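Local coordinates for kinesin-like protein KAR3 (Saccharomyces cerevisiae, PDB 1F9V) that probably uses the energy of ATP hydrolysis to drive movement along microtubules, as a minus-end-directed kinesin motor of budding yeast, at residues N134-E139 against I222-G227; Q78-G83 against G238-V243; V67-E72 against D107-S112. The protein carries 2 engineered substitutions. All coordinates share one frame; numbering follows the deposited sequence.

Contact 1 (N134-E139 against I222-G227); sequences NCEFIE and IIHLSG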
loop_
_atom_site.group_PDB
_atom_site.type_symbol
_atom_site.label_atom_id
_atom_site.label_comp_id
_atom_site.label_asym_id
_atom_site.label_seq_id
_atom_site.Cartn_x
_atom_site.Cartn_y
_atom_site.Cartn_z
ATOM N N ASN A 134 -3.800 1.544 -19.040
ATOM C CA ASN A 134 -2.392 1.292 -19.301
ATOM C C ASN A 134 -1.671 1.274 -17.954
ATOM O O ASN A 134 -2.119 1.903 -16.995
ATOM C CB ASN A 134 -1.808 2.331 -20.278
ATOM C CG ASN A 134 -1.632 3.698 -19.663
ATOM O OD1 ASN A 134 -0.502 4.156 -19.457
ATOM N ND2 ASN A 134 -2.740 4.371 -19.384
ATOM N N CYS A 135 -0.576 0.533 -17.871
ATOM C CA CYS A 135 0.132 0.418 -16.605
ATOM C C CYS A 135 1.645 0.392 -16.711
ATOM O O CYS A 135 2.212 0.203 -17.788
ATOM C CB CYS A 135 -0.325 -0.859 -15.890
ATOM S SG CYS A 135 0.174 -2.407 -16.724
ATOM N N GLU A 136 2.284 0.582 -15.563
ATOM C CA GLU A 136 3.729 0.530 -15.440
ATOM C C GLU A 136 3.979 -0.251 -14.156
ATOM O O GLU A 136 3.137 -0.254 -13.253
ATOM C CB GLU A 136 4.335 1.929 -15.298
ATOM C CG GLU A 136 4.142 2.835 -16.503
ATOM C CD GLU A 136 2.867 3.643 -16.409
ATOM O OE1 GLU A 136 2.608 4.214 -15.329
ATOM O OE2 GLU A 136 2.117 3.708 -17.405
ATOM N N PHE A 137 5.119 -0.923 -14.091
ATOM C CA PHE A 137 5.500 -1.687 -12.906
ATOM C C PHE A 137 6.966 -1.371 -12.665
ATOM O O PHE A 137 7.848 -1.802 -13.421
ATOM C CB PHE A 137 5.299 -3.193 -13.135
ATOM C CG PHE A 137 5.263 -4.010 -11.866
ATOM C CD1 PHE A 137 5.171 -3.402 -10.615
ATOM C CD2 PHE A 137 5.330 -5.395 -11.928
ATOM C CE1 PHE A 137 5.146 -4.166 -9.444
ATOM C CE2 PHE A 137 5.305 -6.165 -10.767
ATOM C CZ PHE A 137 5.213 -5.546 -9.525
ATOM N N ILE A 138 7.220 -0.595 -11.617
ATOM C CA ILE A 138 8.574 -0.193 -11.289
ATOM C C ILE A 138 8.913 -0.542 -9.853
ATOM O O ILE A 138 8.059 -0.977 -9.083
ATOM C CB ILE A 138 8.756 1.345 -11.453
ATOM C CG1 ILE A 138 7.876 2.084 -10.440
ATOM C CG2 ILE A 138 8.387 1.779 -12.878
ATOM C CD1 ILE A 138 8.187 3.569 -10.297
ATOM N N GLU A 139 10.176 -0.349 -9.506
ATOM C CA GLU A 139 10.620 -0.565 -8.147
ATOM C C GLU A 139 11.572 0.575 -7.817
ATOM O O GLU A 139 12.201 1.147 -8.707
ATOM C CB GLU A 139 11.338 -1.911 -8.003
ATOM C CG GLU A 139 12.839 -1.811 -8.119
ATOM C CD GLU A 139 13.543 -3.143 -7.963
ATOM O OE1 GLU A 139 12.892 -4.137 -7.569
ATOM O OE2 GLU A 139 14.758 -3.187 -8.241
ATOM N N ILE A 222 1.540 0.809 -11.184
ATOM C CA ILE A 222 0.775 1.999 -11.529
ATOM C C ILE A 222 -0.221 1.713 -12.636
ATOM O O ILE A 222 0.137 1.164 -13.677
ATOM C CB ILE A 222 1.721 3.151 -11.967
ATOM C CG1 ILE A 222 2.767 3.402 -10.875
ATOM C CG2 ILE A 222 0.918 4.411 -12.236
ATOM C CD1 ILE A 222 3.883 4.364 -11.270
ATOM N N ILE A 223 -1.470 2.092 -12.398
ATOM C CA ILE A 223 -2.554 1.884 -13.349
ATOM C C ILE A 223 -3.218 3.216 -13.683
ATOM O O ILE A 223 -3.567 3.985 -12.786
ATOM C CB ILE A 223 -3.643 0.958 -12.758
ATOM C CG1 ILE A 223 -3.064 -0.436 -12.501
ATOM C CG2 ILE A 223 -4.847 0.905 -13.695
ATOM C CD1 ILE A 223 -3.801 -1.220 -11.426
ATOM N N HIS A 224 -3.393 3.486 -14.973
ATOM C CA HIS A 224 -4.047 4.718 -15.402
ATOM C C HIS A 224 -5.374 4.362 -16.067
ATOM O O HIS A 224 -5.426 3.497 -16.942
ATOM C CB HIS A 224 -3.150 5.480 -16.380
ATOM C CG HIS A 224 -1.743 5.647 -15.897
ATOM N ND1 HIS A 224 -1.394 6.564 -14.928
ATOM C CD2 HIS A 224 -0.601 5.004 -16.235
ATOM C CE1 HIS A 224 -0.097 6.481 -14.693
ATOM N NE2 HIS A 224 0.408 5.543 -15.473
ATOM N N LEU A 225 -6.448 5.007 -15.626
ATOM C CA LEU A 225 -7.769 4.760 -16.188
ATOM C C LEU A 225 -8.206 6.001 -16.934
ATOM O O LEU A 225 -8.525 7.016 -16.311
ATOM C CB LEU A 225 -8.797 4.479 -15.090
ATOM C CG LEU A 225 -8.580 3.315 -14.128
ATOM C CD1 LEU A 225 -9.845 3.136 -13.299
ATOM C CD2 LEU A 225 -8.250 2.044 -14.896
ATOM N N SER A 226 -8.227 5.916 -18.262
ATOM C CA SER A 226 -8.636 7.046 -19.087
ATOM C C SER A 226 -9.994 6.791 -19.738
ATOM O O SER A 226 -10.124 5.944 -20.625
ATOM C CB SER A 226 -7.585 7.325 -20.161
ATOM O OG SER A 226 -7.897 8.533 -20.829
ATOM N N GLY A 227 -11.000 7.533 -19.286
ATOM C CA GLY A 227 -12.338 7.370 -19.820
ATOM C C GLY A 227 -12.846 8.542 -20.638
ATOM O O GLY A 227 -12.626 9.709 -20.300
#

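Contact 2 (Q78-G83 against G238-V243); sequences QSSLDG and GTLNLV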
loop_
_atom_site.group_PDB
_atom_site.type_symbol
_atom_site.label_atom_id
_atom_site.label_comp_id
_atom_site.label_asym_id
_atom_site.label_seq_id
_atom_site.Cartn_x
_atom_site.Cartn_y
_atom_site.Cartn_z
ATOM N N GLN A 78 -12.449 1.476 -7.167
ATOM C CA GLN A 78 -13.389 1.835 -8.222
ATOM C C GLN A 78 -13.552 3.350 -8.340
ATOM O O GLN A 78 -13.994 3.853 -9.371
ATOM C CB GLN A 78 -14.748 1.161 -7.998
ATOM C CG GLN A 78 -15.593 1.747 -6.886
ATOM C CD GLN A 78 -16.805 0.885 -6.576
ATOM O OE1 GLN A 78 -17.885 1.397 -6.295
ATOM N NE2 GLN A 78 -16.628 -0.430 -6.629
ATOM N N SER A 79 -13.172 4.079 -7.296
ATOM C CA SER A 79 -13.277 5.531 -7.317
ATOM C C SER A 79 -12.390 6.117 -8.425
ATOM O O SER A 79 -12.592 7.251 -8.856
ATOM C CB SER A 79 -12.889 6.112 -5.951
ATOM O OG SER A 79 -11.482 6.132 -5.778
ATOM N N SER A 80 -11.420 5.338 -8.893
ATOM C CA SER A 80 -10.526 5.791 -9.956
ATOM C C SER A 80 -11.281 5.983 -11.270
ATOM O O SER A 80 -10.811 6.689 -12.165
ATOM C CB SER A 80 -9.396 4.790 -10.165
ATOM O OG SER A 80 -8.213 5.234 -9.527
ATOM N N LEU A 81 -12.446 5.349 -11.386
ATOM C CA LEU A 81 -13.258 5.478 -12.594
ATOM C C LEU A 81 -13.941 6.840 -12.596
ATOM O O LEU A 81 -14.396 7.318 -13.637
ATOM C CB LEU A 81 -14.293 4.355 -12.660
ATOM C CG LEU A 81 -13.662 2.977 -12.897
ATOM C CD1 LEU A 81 -14.580 1.892 -12.365
ATOM C CD2 LEU A 81 -13.393 2.780 -14.377
ATOM N N ASP A 82 -13.999 7.464 -11.422
ATOM C CA ASP A 82 -14.596 8.789 -11.273
ATOM C C ASP A 82 -13.520 9.872 -11.368
ATOM O O ASP A 82 -13.811 11.052 -11.188
ATOM C CB ASP A 82 -15.304 8.916 -9.919
ATOM C CG ASP A 82 -16.424 7.915 -9.749
ATOM O OD1 ASP A 82 -17.025 7.520 -10.771
ATOM O OD2 ASP A 82 -16.703 7.522 -8.595
ATOM N N GLY A 83 -12.282 9.469 -11.632
ATOM C CA GLY A 83 -11.201 10.431 -11.749
ATOM C C GLY A 83 -10.359 10.631 -10.501
ATOM O O GLY A 83 -9.484 11.495 -10.473
ATOM N N GLY A 238 -7.820 8.881 -13.904
ATOM C CA GLY A 238 -7.462 8.552 -12.536
ATOM C C GLY A 238 -6.313 7.573 -12.519
ATOM O O GLY A 238 -6.204 6.723 -13.402
ATOM N N THR A 239 -5.450 7.686 -11.517
ATOM C CA THR A 239 -4.306 6.794 -11.415
ATOM C C THR A 239 -4.302 6.032 -10.086
ATOM O O THR A 239 -4.578 6.603 -9.033
ATOM C CB THR A 239 -2.984 7.588 -11.553
ATOM O OG1 THR A 239 -2.926 8.183 -12.859
ATOM C CG2 THR A 239 -1.787 6.686 -11.370
ATOM N N LEU A 240 -4.012 4.739 -10.164
ATOM C CA LEU A 240 -3.926 3.893 -8.982
ATOM C C LEU A 240 -2.480 3.481 -8.815
ATOM O O LEU A 240 -1.835 3.039 -9.768
ATOM C CB LEU A 240 -4.787 2.640 -9.138
ATOM C CG LEU A 240 -6.276 2.908 -9.315
ATOM C CD1 LEU A 240 -6.639 2.674 -10.778
ATOM C CD2 LEU A 240 -7.090 2.013 -8.377
ATOM N N ASN A 241 -1.968 3.639 -7.598
ATOM C CA ASN A 241 -0.597 3.267 -7.296
ATOM C C ASN A 241 -0.669 2.228 -6.190
ATOM O O ASN A 241 -0.987 2.550 -5.046
ATOM C CB ASN A 241 0.187 4.500 -6.846
ATOM C CG ASN A 241 0.045 5.653 -7.819
ATOM O OD1 ASN A 241 0.790 5.741 -8.796
ATOM N ND2 ASN A 241 -0.922 6.528 -7.570
ATOM N N LEU A 242 -0.401 0.980 -6.561
ATOM C CA LEU A 242 -0.450 -0.157 -5.637
ATOM C C LEU A 242 0.981 -0.515 -5.248
ATOM O O LEU A 242 1.736 -1.086 -6.034
ATOM C CB LEU A 242 -1.182 -1.320 -6.323
ATOM C CG LEU A 242 -2.477 -0.866 -7.022
ATOM C CD1 LEU A 242 -3.177 -2.051 -7.662
ATOM C CD2 LEU A 242 -3.398 -0.184 -6.017
ATOM N N VAL A 243 1.332 -0.189 -4.005
ATOM C CA VAL A 243 2.687 -0.360 -3.498
ATOM C C VAL A 243 2.937 -1.455 -2.473
ATOM O O VAL A 243 2.229 -1.564 -1.474
ATOM C CB VAL A 243 3.187 0.979 -2.875
ATOM C CG1 VAL A 243 4.682 0.911 -2.566
ATOM C CG2 VAL A 243 2.875 2.140 -3.815
#

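Contact 3 (V67-E72 against D107-S112); sequences VDVFKE and DGIIPS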
loop_
_atom_site.group_PDB
_atom_site.type_symbol
_atom_site.label_atom_id
_atom_site.label_comp_id
_atom_site.label_asym_id
_atom_site.label_seq_id
_atom_site.Cartn_x
_atom_site.Cartn_y
_atom_site.Cartn_z
ATOM N N VAL A 67 -9.935 -12.631 -0.619
ATOM C CA VAL A 67 -11.254 -12.278 -1.139
ATOM C C VAL A 67 -12.007 -11.413 -0.110
ATOM O O VAL A 67 -12.666 -10.435 -0.470
ATOM C CB VAL A 67 -12.081 -13.556 -1.483
ATOM C CG1 VAL A 67 -13.551 -13.221 -1.613
ATOM C CG2 VAL A 67 -11.557 -14.172 -2.774
ATOM N N ASP A 68 -11.902 -11.769 1.170
ATOM C CA ASP A 68 -12.555 -11.002 2.232
ATOM C C ASP A 68 -11.979 -9.581 2.295
ATOM O O ASP A 68 -12.707 -8.612 2.484
ATOM C CB ASP A 68 -12.344 -11.676 3.595
ATOM C CG ASP A 68 -12.981 -13.048 3.674
ATOM O OD1 ASP A 68 -14.012 -13.262 2.999
ATOM O OD2 ASP A 68 -12.448 -13.910 4.409
ATOM N N VAL A 69 -10.665 -9.471 2.141
ATOM C CA VAL A 69 -10.005 -8.171 2.189
ATOM C C VAL A 69 -10.488 -7.285 1.046
ATOM O O VAL A 69 -10.805 -6.115 1.244
ATOM C CB VAL A 69 -8.466 -8.325 2.097
ATOM C CG1 VAL A 69 -7.810 -6.959 1.815
ATOM C CG2 VAL A 69 -7.927 -8.931 3.396
ATOM N N PHE A 70 -10.572 -7.848 -0.151
ATOM C CA PHE A 70 -10.999 -7.036 -1.275
ATOM C C PHE A 70 -12.439 -6.559 -1.192
ATOM O O PHE A 70 -12.829 -5.634 -1.903
ATOM C CB PHE A 70 -10.762 -7.760 -2.600
ATOM C CG PHE A 70 -10.746 -6.834 -3.780
ATOM C CD1 PHE A 70 -9.661 -5.990 -3.997
ATOM C CD2 PHE A 70 -11.839 -6.758 -4.634
ATOM C CE1 PHE A 70 -9.670 -5.075 -5.049
ATOM C CE2 PHE A 70 -11.858 -5.848 -5.690
ATOM C CZ PHE A 70 -10.767 -5.003 -5.893
ATOM N N LYS A 71 -13.239 -7.174 -0.323
ATOM C CA LYS A 71 -14.622 -6.744 -0.188
ATOM C C LYS A 71 -14.624 -5.295 0.270
ATOM O O LYS A 71 -15.540 -4.534 -0.029
ATOM C CB LYS A 71 -15.367 -7.616 0.828
ATOM C CG LYS A 71 -15.764 -8.983 0.289
ATOM C CD LYS A 71 -16.798 -9.649 1.184
ATOM C CE LYS A 71 -16.954 -11.120 0.832
ATOM N NZ LYS A 71 -16.235 -11.994 1.800
ATOM N N GLU A 72 -13.586 -4.911 1.003
ATOM C CA GLU A 72 -13.476 -3.542 1.479
ATOM C C GLU A 72 -12.727 -2.697 0.445
ATOM O O GLU A 72 -13.169 -1.609 0.082
ATOM C CB GLU A 72 -12.730 -3.504 2.817
ATOM C CG GLU A 72 -13.305 -4.423 3.889
ATOM C CD GLU A 72 -14.793 -4.205 4.109
ATOM O OE1 GLU A 72 -15.534 -5.209 4.190
ATOM O OE2 GLU A 72 -15.223 -3.034 4.197
ATOM N N ASP A 107 -5.783 -13.566 -6.528
ATOM C CA ASP A 107 -6.314 -13.090 -5.249
ATOM C C ASP A 107 -5.849 -11.721 -4.737
ATOM O O ASP A 107 -6.623 -10.972 -4.118
ATOM C CB ASP A 107 -5.967 -14.120 -4.169
ATOM C CG ASP A 107 -7.173 -14.719 -3.555
ATOM O OD1 ASP A 107 -8.259 -14.127 -3.718
ATOM O OD2 ASP A 107 -7.043 -15.773 -2.912
ATOM N N GLY A 108 -4.572 -11.433 -4.956
ATOM C CA GLY A 108 -3.982 -10.196 -4.479
ATOM C C GLY A 108 -4.749 -8.938 -4.805
ATOM O O GLY A 108 -5.606 -8.923 -5.682
ATOM N N ILE A 109 -4.433 -7.864 -4.095
ATOM C CA ILE A 109 -5.106 -6.606 -4.338
ATOM C C ILE A 109 -4.881 -6.138 -5.782
ATOM O O ILE A 109 -5.779 -5.561 -6.391
ATOM C CB ILE A 109 -4.631 -5.527 -3.330
ATOM C CG1 ILE A 109 -5.313 -5.775 -1.973
ATOM C CG2 ILE A 109 -4.951 -4.127 -3.855
ATOM C CD1 ILE A 109 -4.952 -4.783 -0.888
ATOM N N ILE A 110 -3.704 -6.399 -6.336
ATOM C CA ILE A 110 -3.444 -5.968 -7.709
ATOM C C ILE A 110 -4.306 -6.740 -8.724
ATOM O O ILE A 110 -5.047 -6.126 -9.491
ATOM C CB ILE A 110 -1.929 -6.058 -8.050
ATOM C CG1 ILE A 110 -1.180 -4.945 -7.297
ATOM C CG2 ILE A 110 -1.704 -5.895 -9.564
ATOM C CD1 ILE A 110 0.317 -5.136 -7.204
ATOM N N PRO A 111 -4.214 -8.085 -8.758
ATOM C CA PRO A 111 -5.065 -8.788 -9.733
ATOM C C PRO A 111 -6.555 -8.533 -9.493
ATOM O O PRO A 111 -7.327 -8.399 -10.441
ATOM C CB PRO A 111 -4.698 -10.262 -9.559
ATOM C CG PRO A 111 -3.932 -10.346 -8.299
ATOM C CD PRO A 111 -3.346 -9.003 -8.008
ATOM N N SER A 112 -6.958 -8.450 -8.226
ATOM C CA SER A 112 -8.357 -8.192 -7.883
ATOM C C SER A 112 -8.809 -6.816 -8.371
ATOM O O SER A 112 -9.933 -6.644 -8.848
ATOM C CB SER A 112 -8.563 -8.262 -6.360
ATOM O OG SER A 112 -8.475 -9.592 -5.883
#

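Contact 1 (N134-E139 against I222-G227)
Ile222 and Glu136 form one of three antiparallel pairs between residues 134-136 and 222-224, on strands 130-141 and 218-228 of the central mixed sheet of the kinesin motor domain. The two short strand segments run at 167° to each other, 4.8 Å apart between axes. At Ile222 both backbone polar groups are used: its N donates to Glu136 O (2.8 Å), and its O receives Glu136 N. The same O lies 3.0 Å from Cys135 CB, a tight approach. Along the sheet face that carries Glu136, Ile222 CG2 rests against Glu136 OE1 at 3.5 Å, while its CD1 reaches loosely toward that of Ile138. Ile223 follows as the non-hydrogen-bonded partner of Cys135, and its CG1 touches Cys135 CB on the other face, where Ile195 of helix 192-199 also packs on the cysteine. His224 then restores the hydrogen-bonded pattern with Asn134: its N donates to Asn134 O at 2.9 Å, and its O accepts the longer bond from Asn134 N. The His224 ring, with CG beside the backbone N (chi1 -49°), lies along the face shared with Glu136. Thr239 OG1 is hydrogen-bonded to its ND1 and Ser183 OG to Glu136 OE2, so each group has a second hydrogen-bonding partner. The carboxylate comes to the ring's edge, its plane turned 30° from that of the imidazole, and His224 NE2 donates to the syn lone pair of Glu136 OE1 over 2.6 Å.

Contact 2 (Q78-G83 against G238-V243)
Gly83 and Gly238 bring the two backbones together, their CA atoms 4.3 Å apart where the 3-10 turn of residues 79-82 ends against strand 235-244. Two amide-to-carbonyl bonds, Leu81 N to Gln78 O and Asp82 N to Ser79 O, hold the turn. A third, from Gly83 N to Ser80 O at 3.2 Å, closes its end, where Gly83 takes up a positive phi of 97°. Gly238 has no side chain, and its CA can therefore approach both Ser80 O, at 3.9 Å, and the carbonyl carbon of Gly83; a beta carbon at Gly238 would run into the carbonyl O of Ser80.

The side-chain part of the contact is Ser80 against Leu240. Ser80 points at the strand, and its OG meets Leu240 at CG, just 3.0 Å away and on the side away from CB, with CD1 and CD2 flanking it farther off: a crowded approach of a hydroxyl to a branch carbon. Leu240 CD1 lies 3.5 Å from Ser80 CB. Both residues depart from staggered torsions, Ser80 with chi1 at -100° and Leu240 with chi2 at 105°, in keeping with tight packing. The hydroxyl has its polar partner just beyond the turn, in a hydrogen bond with Tyr84 O. The interface is thus van der Waals packing round a satisfied polar atom. On the neighbouring strand Leu225 leans on Ser80, and Ile117 of helix 109-124 touches Leu240.

In this motor domain of the P-loop NTPase type, the turn links helix 66-77 to strand 86-91, which runs parallel to strand 235-244 and leads into the P-loop.

Contact 3 (V67-E72 against D107-S112)
Phe70 lays one face of its ring on Ser112, the main side-chain contact between helix 66-77 and the start of helix 109-124, two helices packed beside the central sheet of the kinesin motor domain. The contact is a CH-pi interaction: Ser112 CB stands 3.5 Å from the ring centroid and 15° off the ring normal. With CG anti to the backbone N (chi1 -161°), the phenyl group reaches out from its helix across the serine. Its far end goes on over the backbone, where CZ lies 3.5 Å from Ser112 O, and Val77 of the same helix also packs on the ring.

Ser112 meets the aromatic face with its carbon and turns its oxygen back to its own chain. OG lies beside the backbone N (chi1 -72°), close to the carbonyls of the first turn, 2.9 Å from Asp107 O. Gly108 is the N-cap residue there, and its O receives Ser112 N. The hydroxyl therefore stays with the helix start and leaves the methylene to the ring.

Next to this pair, Val69 points toward the second helix and its CG1 just touches Ile109 CD1, at 4.5 Å. Ile109 is also packed on Val73 and on Met102 of helix 98-103, while Val69 meets Arg10 and Phe60 on neighbouring strands. One turn further on, the backbone O of Glu72 is hydrogen-bonded to O2' of a second ADP, bound apart from the P-loop site.

At the outer end of the contact Val67 and Asp107 cross at about a right angle, the carboxylate meeting an aliphatic branch: Asp107 OD1 lies 3.4 Å from Val67 CG2.

How the contacts relate
Along the chain the segments run 67-72, 78-83, 107-112, 134-139, 222-227 and 238-243, so contacts 2 and 3 interlock, contact 3 closes before contact 1 opens, and both segments of contact 1 fall between those of contact 2. Contacts 1 and 2, with centres 9 Å apart, share the central sheet: strands 218-228 and 235-244 are neighbours, with Leu225 N 2.8 Å from Gly238 O, a probable backbone bond. Contact 3 lies about 15 Å from contact 2 and 18 Å from contact 1 between centres. Leu242 CD1 meets Ile110 CG1 at 3.5 Å, tying it to contact 2. Together they run from antiparallel strands 130-141 and 218-228, across strand 235-244, to the helices packed beside the sheet.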